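Local coordinates for protein amidohydrolase (PDB 4F0L) that probably works as a metal-dependent deaminase of the amidohydrolase family, holding a ferric ion in its TIM-barrel-type catalytic domain, at residues Val56-Met61 against Val410-Trp415; Gln18-Asp23 against Ala367-Ala372; Asn187-Phe192 against Pro223-Ser228. One frame throughout, in Å; residues are numbered along the deposited sequence.

Interaction 1 of 3, residues Val56-Met61 against Val410-Trp415; sequences VVVAGM and VVLDGW
V56 and V411 meet methyl to methyl, V56 CG1 lying 4.3 Å from V411 CG1, at the start of a strand-on-helix contact made wholly of apolar side chains. In both valines CG1 stands anti to the backbone N (chi1 175° in V56), and this extends each methyl toward the other segment. V400 touches both of them, and L398 adds a second apolar neighbour to V411. At V57 the strand alternation carries the side chain to the opposite face, where it packs on F395, while its backbone N and O pair with Q18 and L20. Strand 56-66 therefore has the N-terminal strands along one edge here, and its backbone bonds from V56 to L398 and from V58 to V396 join it to strand 395-399 on the other. This is the first strand of the amidohydrolase barrel: farther along it come H65 and H67, two of the ligands of the ferric ion, in the His-X-His pattern familiar from this family. The segment 56-61 is the end of the strand remote from the metal. V58 turns back to the helix, its CG1 4.4 Å from L412 CD2. CG2 is the methyl nearer to the W415 indole, but stays 4.7 Å from CZ3, too far for close packing. The same L412 CD2 sits in the plane of that indole at its edge, 3.9 Å from W415 CE3, so one leucine methyl touches the valine and the indole edge at roughly a right angle. W25 of strand 24-26 borders V56, V58 and L412 together. M61, beyond the break in the strand at G60, heads for another helix: its side chain lies on F369, A372 and V373 of helix 364-379.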
loop_
_atom_site.group_PDB
_atom_site.type_symbol
_atom_site.label_atom_id
_atom_site.label_comp_id
_atom_site.label_asym_id
_atom_site.label_seq_id
_atom_site.Cartn_x
_atom_site.Cartn_y
_atom_site.Cartn_z
ATOM N N VAL B 56 -15.007 -9.234 -15.893
ATOM C CA VAL B 56 -15.377 -9.159 -14.495
ATOM C C VAL B 56 -15.865 -7.753 -14.175
ATOM O O VAL B 56 -15.140 -6.799 -14.379
ATOM C CB VAL B 56 -14.218 -9.498 -13.566
ATOM C CG1 VAL B 56 -14.625 -9.283 -12.105
ATOM C CG2 VAL B 56 -13.746 -10.938 -13.793
ATOM N N VAL B 57 -17.109 -7.644 -13.703
ATOM C CA VAL B 57 -17.777 -6.349 -13.440
ATOM C C VAL B 57 -18.213 -6.297 -11.974
ATOM O O VAL B 57 -18.736 -7.278 -11.428
ATOM C CB VAL B 57 -18.984 -6.111 -14.364
ATOM C CG1 VAL B 57 -19.787 -4.886 -13.912
ATOM C CG2 VAL B 57 -18.498 -5.941 -15.806
ATOM N N VAL B 58 -17.885 -5.185 -11.337
ATOM C CA VAL B 58 -18.210 -4.908 -9.950
ATOM C C VAL B 58 -18.818 -3.527 -9.845
ATOM O O VAL B 58 -18.705 -2.713 -10.762
ATOM C CB VAL B 58 -16.971 -4.996 -9.014
ATOM C CG1 VAL B 58 -16.374 -6.417 -9.035
ATOM C CG2 VAL B 58 -15.908 -3.972 -9.358
ATOM N N ALA B 59 -19.462 -3.258 -8.716
ATOM C CA ALA B 59 -20.082 -1.963 -8.466
ATOM C C ALA B 59 -19.024 -0.867 -8.386
ATOM O O ALA B 59 -17.897 -1.130 -8.003
ATOM C CB ALA B 59 -20.855 -2.008 -7.149
ATOM N N GLY B 60 -19.428 0.351 -8.751
ATOM C CA GLY B 60 -18.652 1.528 -8.519
ATOM C C GLY B 60 -18.558 1.835 -7.039
ATOM O O GLY B 60 -19.503 1.638 -6.291
ATOM N N MET B 61 -17.376 2.283 -6.612
ATOM C CA MET B 61 -17.123 2.570 -5.211
ATOM C C MET B 61 -17.297 4.055 -4.956
ATOM O O MET B 61 -16.733 4.902 -5.671
ATOM C CB MET B 61 -15.693 2.163 -4.865
ATOM C CG MET B 61 -15.293 2.351 -3.408
ATOM S SD MET B 61 -16.135 1.239 -2.280
ATOM C CE MET B 61 -15.304 -0.258 -2.824
ATOM N N VAL B 410 -11.692 -14.765 -5.527
ATOM C CA VAL B 410 -10.277 -14.867 -5.799
ATOM C C VAL B 410 -9.821 -13.660 -6.607
ATOM O O VAL B 410 -8.718 -13.121 -6.389
ATOM C CB VAL B 410 -9.953 -16.207 -6.518
ATOM C CG1 VAL B 410 -8.509 -16.238 -7.013
ATOM C CG2 VAL B 410 -10.238 -17.375 -5.580
ATOM N N VAL B 411 -10.684 -13.180 -7.509
ATOM C CA VAL B 411 -10.351 -11.965 -8.262
ATOM C C VAL B 411 -10.189 -10.757 -7.311
ATOM O O VAL B 411 -9.236 -9.956 -7.464
ATOM C CB VAL B 411 -11.381 -11.625 -9.362
ATOM C CG1 VAL B 411 -11.071 -10.240 -9.934
ATOM C CG2 VAL B 411 -11.420 -12.700 -10.446
ATOM N N LEU B 412 -11.112 -10.613 -6.352
ATOM C CA LEU B 412 -11.066 -9.479 -5.419
ATOM C C LEU B 412 -9.805 -9.554 -4.559
ATOM O O LEU B 412 -9.145 -8.530 -4.322
ATOM C CB LEU B 412 -12.298 -9.430 -4.524
ATOM C CG LEU B 412 -13.623 -9.123 -5.222
ATOM C CD1 LEU B 412 -14.820 -9.235 -4.259
ATOM C CD2 LEU B 412 -13.575 -7.760 -5.923
ATOM N N ASP B 413 -9.491 -10.748 -4.065
ATOM C CA ASP B 413 -8.312 -10.903 -3.212
ATOM C C ASP B 413 -7.025 -10.632 -3.995
ATOM O O ASP B 413 -6.080 -10.043 -3.464
ATOM C CB ASP B 413 -8.324 -12.268 -2.535
ATOM C CG ASP B 413 -9.413 -12.381 -1.477
ATOM O OD1 ASP B 413 -9.776 -11.368 -0.878
ATOM O OD2 ASP B 413 -9.886 -13.482 -1.218
ATOM N N GLY B 414 -7.017 -10.963 -5.278
ATOM C CA GLY B 414 -5.844 -10.736 -6.127
ATOM C C GLY B 414 -5.649 -9.274 -6.390
ATOM O O GLY B 414 -4.539 -8.730 -6.341
ATOM N N TRP B 415 -6.756 -8.608 -6.601
ATOM C CA TRP B 415 -6.786 -7.189 -6.815
ATOM C C TRP B 415 -6.326 -6.452 -5.609
ATOM O O TRP B 415 -5.468 -5.582 -5.697
ATOM C CB TRP B 415 -8.219 -6.776 -7.126
ATOM C CG TRP B 415 -8.453 -5.324 -7.404
ATOM C CD1 TRP B 415 -7.546 -4.376 -7.889
ATOM C CD2 TRP B 415 -9.709 -4.616 -7.272
ATOM N NE1 TRP B 415 -8.151 -3.165 -8.036
ATOM C CE2 TRP B 415 -9.457 -3.249 -7.702
ATOM C CE3 TRP B 415 -10.985 -4.959 -6.827
ATOM C CZ2 TRP B 415 -10.457 -2.283 -7.694
ATOM C CZ3 TRP B 415 -11.976 -3.979 -6.816
ATOM C CH2 TRP B 415 -11.716 -2.679 -7.246
#

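Interaction 2 of 3, residues Gln18-Asp23 against Ala367-Ala372; sequences QALLPD and ALFDGA
L20 reaches helix 364-379 with one branch, CD2, which touches both the ring of F369 and the carboxylate of D370. The dense part of the contact is here. L20 CD2 comes within 4.0 Å of F369 CD2, approaching the ring at a slant, and the two side chains run past each other in opposite directions. CG anti to the backbone N (chi1 176°) extends the leucine out from the strand to make this reach. The same methyl also lies close against a charged group, with L20 CD2 3.3 Å from D370 OD1. W25 packs on L20 as well, and V58 of the barrel strand rests on F369, so the apolar half is enclosed by protein.

The other half is wet. After L21 the first segment turns through P22 and D23, and two waters lie between this turn and the carboxylate of D370. Water 1 lies 2.9 Å from L21 O and makes a weak bond of the same length to D370 OD1; water 2 lies 3.2 Å from both P22 O and D370 OD2. Each water has more acceptors around it than protons to give, so these bridges cannot all be made at full strength at once. The carboxylate has a firmer hold one turn back in its own helix, where R366 NE forms a salt bridge to D370 OD2. The whole is a beta hairpin, strands 19-21 and 24-26 joined by a type I turn at P22-D23, laid by one leucine on a helix of the amidohydrolase domain.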
loop_
_atom_site.group_PDB
_atom_site.type_symbol
_atom_site.label_atom_id
_atom_site.label_comp_id
_atom_site.label_asym_id
_atom_site.label_seq_id
_atom_site.Cartn_x
_atom_site.Cartn_y
_atom_site.Cartn_z
ATOM N N GLN B 18 -18.400 -12.595 -15.309
ATOM C CA GLN B 18 -18.770 -12.632 -13.888
ATOM C C GLN B 18 -19.105 -11.226 -13.438
ATOM O O GLN B 18 -18.452 -10.277 -13.836
ATOM C CB GLN B 18 -17.618 -13.141 -13.014
ATOM C CG GLN B 18 -17.058 -14.512 -13.355
ATOM C CD GLN B 18 -15.886 -14.886 -12.478
ATOM O OE1 GLN B 18 -16.061 -15.274 -11.324
ATOM N NE2 GLN B 18 -14.672 -14.774 -13.024
ATOM N N ALA B 19 -20.095 -11.109 -12.574
ATOM C CA ALA B 19 -20.460 -9.830 -12.007
ATOM C C ALA B 19 -20.871 -10.045 -10.577
ATOM O O ALA B 19 -21.515 -11.037 -10.248
ATOM C CB ALA B 19 -21.573 -9.184 -12.794
ATOM N N LEU B 20 -20.457 -9.128 -9.708
ATOM C CA LEU B 20 -20.719 -9.264 -8.289
ATOM C C LEU B 20 -21.988 -8.516 -7.942
ATOM O O LEU B 20 -21.982 -7.295 -7.752
ATOM C CB LEU B 20 -19.507 -8.781 -7.456
ATOM C CG LEU B 20 -19.710 -8.781 -5.923
ATOM C CD1 LEU B 20 -20.256 -10.112 -5.374
ATOM C CD2 LEU B 20 -18.440 -8.396 -5.199
ATOM N N LEU B 21 -23.088 -9.252 -7.833
ATOM C CA LEU B 21 -24.372 -8.664 -7.542
ATOM C C LEU B 21 -24.598 -8.646 -6.032
ATOM O O LEU B 21 -23.842 -9.286 -5.283
ATOM C CB LEU B 21 -25.466 -9.457 -8.254
ATOM C CG LEU B 21 -25.337 -9.599 -9.762
ATOM C CD1 LEU B 21 -26.506 -10.413 -10.341
ATOM C CD2 LEU B 21 -25.296 -8.203 -10.388
ATOM N N PRO B 22 -25.644 -7.928 -5.558
ATOM C CA PRO B 22 -25.807 -7.825 -4.089
ATOM C C PRO B 22 -26.032 -9.157 -3.401
ATOM O O PRO B 22 -25.674 -9.303 -2.232
ATOM C CB PRO B 22 -27.035 -6.919 -3.930
ATOM C CG PRO B 22 -27.039 -6.088 -5.167
ATOM C CD PRO B 22 -26.530 -6.993 -6.266
ATOM N N ASP B 23 -26.605 -10.135 -4.108
ATOM C CA ASP B 23 -26.789 -11.452 -3.531
ATOM C C ASP B 23 -25.662 -12.428 -3.944
ATOM O O ASP B 23 -25.823 -13.623 -3.806
ATOM C CB ASP B 23 -28.199 -12.003 -3.842
ATOM C CG ASP B 23 -28.474 -12.112 -5.338
ATOM O OD1 ASP B 23 -27.742 -11.526 -6.179
ATOM O OD2 ASP B 23 -29.425 -12.813 -5.696
ATOM N N ALA B 367 -15.590 -9.316 1.627
ATOM C CA ALA B 367 -16.282 -8.642 2.721
ATOM C C ALA B 367 -15.999 -7.152 2.715
ATOM O O ALA B 367 -16.898 -6.341 2.876
ATOM C CB ALA B 367 -15.881 -9.249 4.068
ATOM N N LEU B 368 -14.745 -6.779 2.504
ATOM C CA LEU B 368 -14.379 -5.384 2.552
ATOM C C LEU B 368 -14.951 -4.627 1.362
ATOM O O LEU B 368 -15.456 -3.513 1.518
ATOM C CB LEU B 368 -12.864 -5.245 2.588
ATOM C CG LEU B 368 -12.277 -5.564 3.964
ATOM C CD1 LEU B 368 -10.787 -5.352 3.889
ATOM C CD2 LEU B 368 -12.896 -4.722 5.087
ATOM N N PHE B 369 -14.873 -5.231 0.192
ATOM C CA PHE B 369 -15.350 -4.589 -1.006
ATOM C C PHE B 369 -16.857 -4.416 -0.941
ATOM O O PHE B 369 -17.340 -3.310 -1.169
ATOM C CB PHE B 369 -14.993 -5.350 -2.273
ATOM C CG PHE B 369 -15.426 -4.640 -3.512
ATOM C CD1 PHE B 369 -14.661 -3.625 -4.044
ATOM C CD2 PHE B 369 -16.654 -4.942 -4.116
ATOM C CE1 PHE B 369 -15.070 -2.945 -5.197
ATOM C CE2 PHE B 369 -17.067 -4.255 -5.241
ATOM C CZ PHE B 369 -16.270 -3.263 -5.787
ATOM N N ASP B 370 -17.597 -5.468 -0.594
ATOM C CA ASP B 370 -19.044 -5.359 -0.504
ATOM C C ASP B 370 -19.412 -4.310 0.531
ATOM O O ASP B 370 -20.312 -3.505 0.331
ATOM C CB ASP B 370 -19.696 -6.681 -0.064
ATOM C CG ASP B 370 -19.864 -7.679 -1.179
ATOM O OD1 ASP B 370 -19.799 -7.338 -2.395
ATOM O OD2 ASP B 370 -20.138 -8.830 -0.823
ATOM N N GLY B 371 -18.774 -4.386 1.683
ATOM C CA GLY B 371 -19.101 -3.483 2.799
ATOM C C GLY B 371 -18.896 -2.024 2.426
ATOM O O GLY B 371 -19.751 -1.169 2.693
ATOM N N ALA B 372 -17.771 -1.740 1.767
ATOM C CA ALA B 372 -17.413 -0.366 1.473
ATOM C C ALA B 372 -18.299 0.233 0.399
ATOM O O ALA B 372 -18.625 1.446 0.459
ATOM C CB ALA B 372 -15.934 -0.251 1.101
HETATM O O HOH W 1 -22.449 -8.436 -2.883
HETATM O O HOH W 2 -22.992 -10.376 -0.963
#

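Interaction 3 of 3, residues Asn187-Phe192 against Pro223-Ser228; sequences NDPERF and PDELDS
P189 faces E225 and S228 across the contact, while the flat groups of its own segment point elsewhere: the guanidinium of R191 offers an edge to the amide of N187. R191 NE donates to N187 OD1 over 2.9 Å, nearly straight at 176°, with the acceptor in the guanidinium plane and the donor in the carbonyl plane. H133 NE2 is a second partner of that oxygen, so two donors hold N187 OD1. D188 is the N-cap of helix 189-203, its OD1 taking the amide R191 N at 2.8 Å nearly along the C-O axis.

P189 follows the cap in the first turn, and its side chain points toward helix 223-229. There P189 CG touches E225 CG at 4.2 Å and P189 CB approaches S228 CB at 4.4 Å, light van der Waals packing near the surface. S228 keeps its hydroxyl for its own helix, OG donating to D224 O at 3.2 Å from the carbonyl face opposite to that used by S228 N. The E225 carboxylate is engaged as well: OE2 bonds to H170 NE2, and OE1 takes T222 N just before the helix, as in one half of a capping box. Behind these helix starts, F192 packs on P165 and V213 of strands 160-167 and 210-215, and L226 rests on P215 and on W263 and L264 of helix 260-267.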
loop_
_atom_site.group_PDB
_atom_site.type_symbol
_atom_site.label_atom_id
_atom_site.label_comp_id
_atom_site.label_asym_id
_atom_site.label_seq_id
_atom_site.Cartn_x
_atom_site.Cartn_y
_atom_site.Cartn_z
ATOM N N ASN B 187 -17.894 30.501 8.420
ATOM C CA ASN B 187 -19.207 31.090 8.188
ATOM C C ASN B 187 -19.960 31.148 9.493
ATOM O O ASN B 187 -19.660 30.385 10.419
ATOM C CB ASN B 187 -20.048 30.269 7.200
ATOM C CG ASN B 187 -19.571 30.394 5.793
ATOM O OD1 ASN B 187 -19.657 31.471 5.196
ATOM N ND2 ASN B 187 -19.096 29.272 5.214
ATOM N N ASP B 188 -20.971 32.017 9.556
ATOM C CA ASP B 188 -22.013 31.892 10.576
ATOM C C ASP B 188 -23.212 31.158 9.953
ATOM O O ASP B 188 -23.216 30.909 8.730
ATOM C CB ASP B 188 -22.370 33.255 11.203
ATOM C CG ASP B 188 -23.002 34.235 10.220
ATOM O OD1 ASP B 188 -23.475 33.841 9.139
ATOM O OD2 ASP B 188 -23.080 35.426 10.564
ATOM N N PRO B 189 -24.206 30.766 10.779
ATOM C CA PRO B 189 -25.234 29.868 10.223
ATOM C C PRO B 189 -26.029 30.544 9.106
ATOM O O PRO B 189 -26.420 29.887 8.140
ATOM C CB PRO B 189 -26.114 29.559 11.431
ATOM C CG PRO B 189 -25.179 29.671 12.591
ATOM C CD PRO B 189 -24.314 30.854 12.246
ATOM N N GLU B 190 -26.206 31.853 9.225
ATOM C CA GLU B 190 -26.917 32.592 8.217
ATOM C C GLU B 190 -26.164 32.591 6.875
ATOM O O GLU B 190 -26.753 32.297 5.832
ATOM C CB GLU B 190 -27.155 34.030 8.682
ATOM C CG GLU B 190 -28.050 34.830 7.745
ATOM C CD GLU B 190 -27.285 35.541 6.632
ATOM O OE1 GLU B 190 -26.020 35.658 6.699
ATOM O OE2 GLU B 190 -27.966 35.977 5.659
ATOM N N ARG B 191 -24.876 32.949 6.899
ATOM C CA ARG B 191 -24.118 32.975 5.653
ATOM C C ARG B 191 -23.931 31.563 5.104
ATOM O O ARG B 191 -23.895 31.371 3.884
ATOM C CB ARG B 191 -22.767 33.660 5.812
ATOM C CG ARG B 191 -22.071 33.905 4.478
ATOM C CD ARG B 191 -20.941 34.919 4.623
ATOM N NE ARG B 191 -19.792 34.326 5.296
ATOM C CZ ARG B 191 -18.816 35.006 5.900
ATOM N NH1 ARG B 191 -18.851 36.330 5.951
ATOM N NH2 ARG B 191 -17.812 34.350 6.488
ATOM N N PHE B 192 -23.868 30.577 6.005
ATOM C CA PHE B 192 -23.823 29.184 5.590
ATOM C C PHE B 192 -25.095 28.758 4.838
ATOM O O PHE B 192 -24.980 28.082 3.807
ATOM C CB PHE B 192 -23.558 28.240 6.779
ATOM C CG PHE B 192 -23.399 26.803 6.378
ATOM C CD1 PHE B 192 -22.208 26.349 5.814
ATOM C CD2 PHE B 192 -24.437 25.902 6.532
ATOM C CE1 PHE B 192 -22.059 25.019 5.415
ATOM C CE2 PHE B 192 -24.287 24.566 6.136
ATOM C CZ PHE B 192 -23.104 24.133 5.574
ATOM N N PRO B 223 -22.780 23.537 19.983
ATOM C CA PRO B 223 -24.031 22.761 19.949
ATOM C C PRO B 223 -25.210 23.457 19.253
ATOM O O PRO B 223 -25.918 22.827 18.483
ATOM C CB PRO B 223 -24.325 22.492 21.432
ATOM C CG PRO B 223 -22.960 22.438 22.042
ATOM C CD PRO B 223 -22.181 23.531 21.334
ATOM N N ASP B 224 -25.393 24.753 19.487
ATOM C CA ASP B 224 -26.471 25.506 18.828
ATOM C C ASP B 224 -26.263 25.589 17.323
ATOM O O ASP B 224 -27.209 25.461 16.542
ATOM C CB ASP B 224 -26.574 26.936 19.412
ATOM C CG ASP B 224 -27.063 26.949 20.856
ATOM O OD1 ASP B 224 -27.486 25.890 21.358
ATOM O OD2 ASP B 224 -27.070 28.029 21.493
ATOM N N GLU B 225 -25.024 25.816 16.902
ATOM C CA GLU B 225 -24.736 25.911 15.486
ATOM C C GLU B 225 -24.954 24.546 14.828
ATOM O O GLU B 225 -25.429 24.465 13.709
ATOM C CB GLU B 225 -23.313 26.378 15.249
ATOM C CG GLU B 225 -23.011 27.809 15.707
ATOM C CD GLU B 225 -21.515 28.054 15.893
ATOM O OE1 GLU B 225 -20.703 27.080 15.822
ATOM O OE2 GLU B 225 -21.142 29.217 16.136
ATOM N N LEU B 226 -24.605 23.482 15.542
ATOM C CA LEU B 226 -24.783 22.141 15.045
ATOM C C LEU B 226 -26.253 21.854 14.796
ATOM O O LEU B 226 -26.612 21.269 13.755
ATOM C CB LEU B 226 -24.181 21.142 16.035
ATOM C CG LEU B 226 -24.147 19.674 15.676
ATOM C CD1 LEU B 226 -23.320 19.507 14.414
ATOM C CD2 LEU B 226 -23.581 18.859 16.827
ATOM N N ASP B 227 -27.114 22.270 15.730
ATOM C CA ASP B 227 -28.559 22.140 15.531
ATOM C C ASP B 227 -29.043 22.846 14.263
ATOM O O ASP B 227 -29.764 22.248 13.471
ATOM C CB ASP B 227 -29.357 22.689 16.723
ATOM C CG ASP B 227 -29.237 21.829 17.964
ATOM O OD1 ASP B 227 -28.970 20.613 17.842
ATOM O OD2 ASP B 227 -29.426 22.384 19.071
ATOM N N SER B 228 -28.658 24.102 14.079
ATOM C CA SER B 228 -29.087 24.859 12.904
ATOM C C SER B 228 -28.639 24.236 11.590
ATOM O O SER B 228 -29.432 24.086 10.677
ATOM C CB SER B 228 -28.539 26.265 12.944
ATOM O OG SER B 228 -28.902 26.867 14.153
#

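From the N terminus, the hairpin segment 18-23 comes first and the barrel strand segment 56-61 next. Interaction 2 closes its loop when the chain reaches 367-372, and interaction 1 closes only at 410-415, so the two loops cross. Their centres are about 8 Å apart and they touch directly through V57 and Q18, V57 and L20, and M61 and A372, binding the N-terminal strands, the first barrel strand and two late helices into one block. Interaction 3 closes a short loop within both long ones, joining the starts of two successive helices. It lies on the opposite side of the chain's centre, its nearest atoms about 23 Å from either.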